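Local coordinates for suppressor of fused homolog (Drosophila melanogaster, PDB 6LPH), which probably sequesters DNA-binding transcription factors, recognising nuclear localization sequences, and is represented here by the N-terminal part of the longer protein, at residues T96-G101 with G189-C194; T105-K110 with Q177-G182; D201-Q206 with M238-L243. All blocks are in the same frame, centred on the assembly; numbering follows the deposited sequence.

Contact 1 (T96-G101 with G189-C194); sequences TRSGMG and GTVDFC
A short parallel beta bridge, R97 with T190, joins the start of strand 97-109 to strand 189-199 in the mixed sheet of the SUFU family domain, just ahead of a type II' beta turn from S98 to G101. T190 turns both its N and its O to the strand of R97: N donates to T96 O at 3.0 Å, and O accepts from S98 N at 2.9 Å, so the two bonds flank R97. The turn then swings the chain so that G101 O can accept from D192 N at 2.9 Å, in a nearly straight bond (176° at the hydrogen).

Three glycines suit their places. G99 has a positive phi, as the second residue of a type II' turn requires; a CB on G101 would run into R97 CD, and one on G189 would strike the backbone from T96 O to S98 N. R97 turns its side chain back over the turn, where NH2 donates to G99 O at 3.0 Å. S98 directs its CB at the neighbouring strand, 3.7 Å from V191 CG2, while its OG bonds outside the pair with D81 N and T188 OG1.

T190 spreads two branches. OG1, between the backbone N and the carbonyl carbon (chi1 57°), reaches the bridging water, while the methyl CG2 lies 3.9 Å from T96 CG2. An alanine here lacks both branches and would probably leave the bridging water without one of its holders and open a gap beside the T96 methyl. That water donates to G101 O at 2.6 Å and is hydrogen-bonded to T190 OG1 at 2.7 Å, tying the threonine to the same carbonyl that accepts from D192 N.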
# COMPACT_ATOMS: atom_id res chain seq x y z
N THR A 96 12.55 -8.35 18.53
CA THR A 96 12.50 -9.30 17.42
C THR A 96 12.07 -8.64 16.07
O THR A 96 12.37 -9.17 15.00
CB THR A 96 11.57 -10.47 17.80
OG1 THR A 96 12.16 -11.21 18.88
CG2 THR A 96 11.41 -11.39 16.66
N ARG A 97 11.39 -7.51 16.14
CA ARG A 97 10.93 -6.78 14.94
C ARG A 97 12.06 -6.14 14.11
O ARG A 97 13.09 -5.72 14.65
CB ARG A 97 9.99 -5.66 15.36
CG ARG A 97 8.74 -6.10 16.10
CD ARG A 97 7.78 -4.94 16.25
NE ARG A 97 8.49 -3.67 16.16
CZ ARG A 97 8.92 -2.97 17.20
NH1 ARG A 97 8.71 -3.40 18.45
NH2 ARG A 97 9.58 -1.83 16.98
N SER A 98 11.84 -6.00 12.80
CA SER A 98 12.79 -5.26 11.97
C SER A 98 12.26 -3.82 11.89
O SER A 98 11.21 -3.60 11.30
CB SER A 98 12.84 -5.88 10.56
OG SER A 98 13.67 -5.12 9.70
N GLY A 99 12.95 -2.86 12.51
CA GLY A 99 12.48 -1.46 12.52
C GLY A 99 11.12 -1.42 13.19
O GLY A 99 10.95 -1.99 14.27
N MET A 100 10.15 -0.77 12.53
CA MET A 100 8.78 -0.80 13.05
C MET A 100 8.10 -2.17 12.93
O MET A 100 7.06 -2.40 13.53
CB MET A 100 7.91 0.32 12.42
CG MET A 100 8.45 1.70 12.74
SD MET A 100 7.19 2.99 12.57
CE MET A 100 6.39 2.88 14.18
N GLY A 101 8.70 -3.09 12.18
CA GLY A 101 8.24 -4.49 12.18
C GLY A 101 7.23 -4.79 11.07
O GLY A 101 6.63 -5.88 11.04
N GLY A 189 15.28 -8.90 11.31
CA GLY A 189 14.10 -9.03 12.15
C GLY A 189 12.86 -9.39 11.37
O GLY A 189 12.93 -9.63 10.17
N THR A 190 11.72 -9.43 12.06
CA THR A 190 10.49 -9.85 11.39
C THR A 190 9.90 -8.63 10.66
O THR A 190 10.07 -7.48 11.09
CB THR A 190 9.44 -10.39 12.38
OG1 THR A 190 9.17 -9.39 13.38
CG2 THR A 190 9.94 -11.71 13.11
N VAL A 191 9.21 -8.91 9.57
CA VAL A 191 8.51 -7.88 8.76
C VAL A 191 7.13 -8.46 8.43
O VAL A 191 7.05 -9.46 7.72
CB VAL A 191 9.27 -7.60 7.46
CG1 VAL A 191 8.48 -6.61 6.53
CG2 VAL A 191 10.64 -7.02 7.78
N ASP A 192 6.07 -7.84 8.97
CA ASP A 192 4.69 -8.15 8.57
C ASP A 192 4.38 -7.29 7.35
O ASP A 192 4.75 -6.12 7.34
CB ASP A 192 3.71 -7.67 9.66
CG ASP A 192 3.65 -8.58 10.87
OD1 ASP A 192 4.32 -9.63 10.86
OD2 ASP A 192 2.90 -8.26 11.83
N PHE A 193 3.66 -7.80 6.36
CA PHE A 193 3.19 -6.92 5.27
C PHE A 193 1.77 -6.46 5.57
O PHE A 193 0.82 -7.26 5.53
CB PHE A 193 3.36 -7.60 3.90
CG PHE A 193 4.82 -7.77 3.52
CD1 PHE A 193 5.54 -8.93 3.90
CD2 PHE A 193 5.49 -6.76 2.87
CE1 PHE A 193 6.90 -9.06 3.60
CE2 PHE A 193 6.85 -6.88 2.58
CZ PHE A 193 7.56 -8.02 2.93
N CYS A 194 1.63 -5.17 5.93
CA CYS A 194 0.35 -4.61 6.34
C CYS A 194 -0.31 -3.97 5.13
O CYS A 194 0.12 -2.91 4.65
CB CYS A 194 0.55 -3.57 7.45
SG CYS A 194 1.01 -4.39 8.99
O HOH W 1 7.12 -7.77 12.80

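Contact 2 (T105-K110 with Q177-G182); sequences TFRLAK and QDPQLG
D178 meets both T105 and R107, one with each carboxylate oxygen. Its CG lies anti to the backbone N (chi1 -171°), and OD1 accepts from T105 OG1 at 2.7 Å through its anti lone pair, while H73 NE2 also bonds to OD1. On the syn side, somewhat out of the carboxylate plane, OD2 forms a salt bridge with R107 NH2 at 2.9 Å.

P179 follows, its ring carbons CD and CG approaching the arginine tip, with CD 3.9 Å from R107 NE. Q180 donates its backbone N to D178 OD2 and reaches out with an extended chain to bring OE1 to R107 NH2 at 2.8 Å, near the guanidinium plane; the amide and guanidinium planes are 49° apart. R107 also bonds through NE to Q195 and through NH1 to H71, so a buried charge is met around its rim, as suits an arginine. L181 N donates to D178 OD2 as well, and its side chain adds a nonpolar touch, CD1 to T105 CG2 at 3.8 Å.

The bonds to T105 and R107 tie the break in strand 172-186 to strand 97-109 across strand 189-199, while those from Q180 N and L181 N fit an Asx turn and an Asx motif at that break.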
# COMPACT_ATOMS: atom_id res chain seq x y z
N THR A 105 1.58 -2.34 2.19
CA THR A 105 1.18 -2.69 0.83
C THR A 105 -0.18 -2.08 0.47
O THR A 105 -0.94 -1.63 1.34
CB THR A 105 1.20 -4.21 0.55
OG1 THR A 105 0.03 -4.82 1.09
CG2 THR A 105 2.47 -4.91 1.17
N PHE A 106 -0.49 -2.05 -0.83
CA PHE A 106 -1.78 -1.49 -1.25
C PHE A 106 -2.14 -2.17 -2.58
O PHE A 106 -1.26 -2.44 -3.40
CB PHE A 106 -1.64 0.02 -1.38
CG PHE A 106 -2.90 0.75 -1.84
CD1 PHE A 106 -4.10 0.67 -1.10
CD2 PHE A 106 -2.86 1.57 -2.96
CE1 PHE A 106 -5.24 1.37 -1.48
CE2 PHE A 106 -4.01 2.31 -3.35
CZ PHE A 106 -5.20 2.19 -2.62
N ARG A 107 -3.42 -2.53 -2.72
CA ARG A 107 -3.89 -3.15 -3.98
C ARG A 107 -4.92 -2.24 -4.61
O ARG A 107 -5.98 -1.93 -4.02
CB ARG A 107 -4.45 -4.53 -3.75
CG ARG A 107 -3.36 -5.51 -3.24
CD ARG A 107 -3.91 -6.90 -3.03
NE ARG A 107 -2.90 -7.77 -2.42
CZ ARG A 107 -1.95 -8.43 -3.10
NH1 ARG A 107 -1.91 -8.35 -4.45
NH2 ARG A 107 -1.08 -9.21 -2.45
N LEU A 108 -4.63 -1.81 -5.81
CA LEU A 108 -5.48 -0.79 -6.45
C LEU A 108 -6.12 -1.29 -7.76
O LEU A 108 -5.42 -1.61 -8.72
CB LEU A 108 -4.67 0.48 -6.66
CG LEU A 108 -5.37 1.57 -7.52
CD1 LEU A 108 -6.60 2.12 -6.82
CD2 LEU A 108 -4.37 2.69 -7.85
N ALA A 109 -7.46 -1.35 -7.78
CA ALA A 109 -8.20 -1.87 -8.93
C ALA A 109 -7.94 -1.01 -10.16
O ALA A 109 -7.89 0.22 -10.08
CB ALA A 109 -9.70 -1.95 -8.63
N LYS A 110 -7.72 -1.67 -11.30
CA LYS A 110 -7.55 -0.97 -12.55
C LYS A 110 -8.90 -0.41 -12.89
O LYS A 110 -9.93 -1.05 -12.65
CB LYS A 110 -7.06 -1.91 -13.67
CG LYS A 110 -5.67 -2.48 -13.38
CD LYS A 110 -5.04 -3.06 -14.62
CE LYS A 110 -3.79 -3.83 -14.25
NZ LYS A 110 -3.21 -4.55 -15.42
N GLN A 177 -3.75 -8.21 6.69
CA GLN A 177 -2.52 -8.90 6.36
C GLN A 177 -2.53 -9.06 4.84
O GLN A 177 -3.53 -9.48 4.27
CB GLN A 177 -2.44 -10.27 7.02
CG GLN A 177 -1.10 -10.92 6.69
CD GLN A 177 -0.96 -12.27 7.32
OE1 GLN A 177 -1.94 -12.90 7.71
NE2 GLN A 177 0.26 -12.72 7.43
N ASP A 178 -1.43 -8.70 4.18
CA ASP A 178 -1.27 -8.96 2.75
C ASP A 178 -1.40 -10.47 2.45
O ASP A 178 -0.59 -11.25 2.93
CB ASP A 178 0.06 -8.37 2.22
CG ASP A 178 0.16 -8.42 0.71
OD1 ASP A 178 0.25 -7.33 0.11
OD2 ASP A 178 0.13 -9.54 0.12
N PRO A 179 -2.40 -10.87 1.64
CA PRO A 179 -2.70 -12.28 1.41
C PRO A 179 -1.56 -13.04 0.70
O PRO A 179 -1.39 -14.24 0.92
CB PRO A 179 -3.96 -12.24 0.52
CG PRO A 179 -3.90 -10.91 -0.16
CD PRO A 179 -3.24 -9.97 0.81
N GLN A 180 -0.81 -12.35 -0.16
CA GLN A 180 0.32 -12.95 -0.89
C GLN A 180 1.58 -12.92 -0.07
O GLN A 180 2.35 -13.90 -0.03
CB GLN A 180 0.63 -12.08 -2.11
CG GLN A 180 0.34 -12.72 -3.40
CD GLN A 180 0.53 -11.77 -4.54
OE1 GLN A 180 0.43 -10.54 -4.38
NE2 GLN A 180 0.80 -12.33 -5.71
N LEU A 181 1.84 -11.77 0.55
CA LEU A 181 3.16 -11.55 1.15
C LEU A 181 3.26 -12.07 2.57
O LEU A 181 4.34 -12.48 2.99
CB LEU A 181 3.58 -10.09 1.09
CG LEU A 181 3.58 -9.48 -0.33
CD1 LEU A 181 4.12 -8.07 -0.28
CD2 LEU A 181 4.38 -10.36 -1.28
N GLY A 182 2.15 -12.03 3.29
CA GLY A 182 2.11 -12.52 4.67
C GLY A 182 3.13 -11.84 5.58
O GLY A 182 3.27 -10.62 5.60

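Contact 3 (D201-Q206 with M238-L243); sequences DDELEQ and MSVFEL
E203 reaches from helix 201-219 to the start of helix 240-243, where it meets S239, V240 and F241. From CB the chain leaves with CG anti to the carbonyl carbon (chi1 -75°). CG, an aliphatic carbon, lies 4.0 Å from V240 CG1 and close to F241 CE1. Next, CD comes near S239 CB. At the tip, OE1 accepts from V240 N at 2.7 Å, met nearly along its C-O axis, and also takes a salt bridge from R236; OE2 turns back to F200 N. A glutamate suits this place because its length spans the gap and its negative charge lies by the first N-H of a helix, which would probably stabilise the ionised form.

One residue earlier in the helix, D202 works on S239. Its OD2 accepts from S239 OG at 2.7 Å on the syn lone pair. S239 is the N-cap: its OG accepts from E242 N, and S239 N donates to E242 OE1 at 2.9 Å, completing a capping box. The serine hydroxyl thus gives to one helix and receives from the other.

F241 brings the nonpolar face of the contact. Its ring edge points to D202 OD2 and E203 CA, CE1 being 3.8 Å from E203 CA, while Q206 CG packs against CE1 at 3.7 Å. V240 CG1 covers one ring face over its centre.

The capped start of helix 240-243 therefore sits against the first turn of helix 201-219; V240 also packs on F218 and L219 near that helix's far end, and L204 of the same helix touches N172 of strand 172-186.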
# COMPACT_ATOMS: atom_id res chain seq x y z
N ASP A 201 -17.00 5.69 4.97
CA ASP A 201 -17.20 6.25 6.30
C ASP A 201 -17.89 5.26 7.22
O ASP A 201 -17.46 5.12 8.36
CB ASP A 201 -18.04 7.53 6.27
CG ASP A 201 -17.26 8.75 5.75
OD1 ASP A 201 -16.13 8.62 5.24
OD2 ASP A 201 -17.82 9.87 5.84
N ASP A 202 -18.96 4.59 6.74
CA ASP A 202 -19.69 3.66 7.62
C ASP A 202 -18.86 2.41 7.94
O ASP A 202 -18.91 1.89 9.06
CB ASP A 202 -21.11 3.31 7.11
CG ASP A 202 -21.12 2.64 5.72
OD1 ASP A 202 -20.09 2.65 5.02
OD2 ASP A 202 -22.19 2.12 5.32
N GLU A 203 -18.06 1.97 6.97
CA GLU A 203 -17.14 0.83 7.19
C GLU A 203 -16.11 1.18 8.28
O GLU A 203 -15.81 0.37 9.19
CB GLU A 203 -16.46 0.43 5.87
CG GLU A 203 -17.41 -0.33 4.93
CD GLU A 203 -17.06 -0.30 3.45
OE1 GLU A 203 -17.87 -0.85 2.66
OE2 GLU A 203 -16.00 0.24 3.05
N LEU A 204 -15.57 2.40 8.19
CA LEU A 204 -14.63 2.88 9.20
C LEU A 204 -15.33 2.96 10.55
O LEU A 204 -14.81 2.48 11.56
CB LEU A 204 -14.06 4.26 8.83
CG LEU A 204 -13.35 4.86 10.05
CD1 LEU A 204 -12.00 4.17 10.22
CD2 LEU A 204 -13.22 6.38 9.97
N GLU A 205 -16.53 3.54 10.56
CA GLU A 205 -17.28 3.68 11.80
C GLU A 205 -17.44 2.33 12.51
O GLU A 205 -17.21 2.23 13.72
CB GLU A 205 -18.64 4.35 11.55
CG GLU A 205 -19.13 5.15 12.74
CD GLU A 205 -19.58 6.58 12.38
OE1 GLU A 205 -20.38 7.13 13.16
OE2 GLU A 205 -19.14 7.16 11.34
N GLN A 206 -17.79 1.29 11.75
CA GLN A 206 -18.07 -0.02 12.34
C GLN A 206 -16.81 -0.79 12.71
O GLN A 206 -16.82 -1.58 13.66
CB GLN A 206 -19.03 -0.85 11.48
CG GLN A 206 -20.36 -0.14 11.18
CD GLN A 206 -21.13 0.34 12.42
OE1 GLN A 206 -21.89 1.32 12.36
NE2 GLN A 206 -20.95 -0.37 13.53
N MET A 238 -20.95 1.96 -3.34
CA MET A 238 -21.79 1.57 -2.20
C MET A 238 -20.95 0.81 -1.19
O MET A 238 -20.04 0.08 -1.59
CB MET A 238 -22.96 0.69 -2.67
CG MET A 238 -24.11 1.49 -3.30
SD MET A 238 -25.42 0.50 -4.04
CE MET A 238 -26.25 -0.15 -2.59
N SER A 239 -21.24 1.00 0.10
CA SER A 239 -20.52 0.29 1.16
C SER A 239 -21.05 -1.10 1.26
O SER A 239 -22.12 -1.43 0.73
CB SER A 239 -20.68 0.98 2.51
OG SER A 239 -21.99 0.79 3.01
N VAL A 240 -20.31 -1.93 2.01
CA VAL A 240 -20.71 -3.31 2.21
C VAL A 240 -22.07 -3.39 2.91
O VAL A 240 -22.88 -4.29 2.62
CB VAL A 240 -19.62 -4.09 2.99
CG1 VAL A 240 -19.55 -3.64 4.45
CG2 VAL A 240 -19.85 -5.59 2.85
N PHE A 241 -22.32 -2.46 3.83
CA PHE A 241 -23.57 -2.44 4.56
C PHE A 241 -24.75 -2.03 3.67
O PHE A 241 -25.89 -2.43 3.92
CB PHE A 241 -23.45 -1.50 5.78
CG PHE A 241 -22.35 -1.89 6.73
CD1 PHE A 241 -21.23 -1.06 6.89
CD2 PHE A 241 -22.40 -3.09 7.42
CE1 PHE A 241 -20.19 -1.43 7.74
CE2 PHE A 241 -21.37 -3.47 8.27
CZ PHE A 241 -20.26 -2.64 8.43
N GLU A 242 -24.49 -1.20 2.66
CA GLU A 242 -25.51 -0.86 1.63
C GLU A 242 -25.74 -2.06 0.71
O GLU A 242 -26.88 -2.36 0.37
CB GLU A 242 -25.10 0.34 0.77
CG GLU A 242 -25.10 1.68 1.46
CD GLU A 242 -24.52 2.77 0.58
OE1 GLU A 242 -23.28 2.95 0.58
OE2 GLU A 242 -25.30 3.45 -0.11
N LEU A 243 -24.67 -2.73 0.29
CA LEU A 243 -24.81 -3.84 -0.67
C LEU A 243 -25.41 -5.09 -0.04
O LEU A 243 -26.20 -5.81 -0.69
CB LEU A 243 -23.46 -4.18 -1.35
CG LEU A 243 -22.90 -3.11 -2.31
CD1 LEU A 243 -21.42 -3.32 -2.60
CD2 LEU A 243 -23.70 -3.00 -3.61
O HOH W 2 -22.82 3.92 3.32

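Contacts 1 and 2 belong to one sheet, both using strand 97-109, and their centres are about 17 Å apart. They meet directly: T105 N lies 2.9 Å from C194 O and F193 N lies 3.0 Å from G182 O, both probable hydrogen bonds, and the F193 ring packs against both L181 CB and T105 CG2. Strand 189-199 thus carries contact 1 at its start and separates the two strands that contact 2 joins. The chain then runs straight into helix 201-219, where contact 3 lies apart, its centre about 20 Å from that of contact 2 and about 30 Å from that of contact 1, on the other side of the chain's centre; its nearest atoms stay about 12 Å from contact 2.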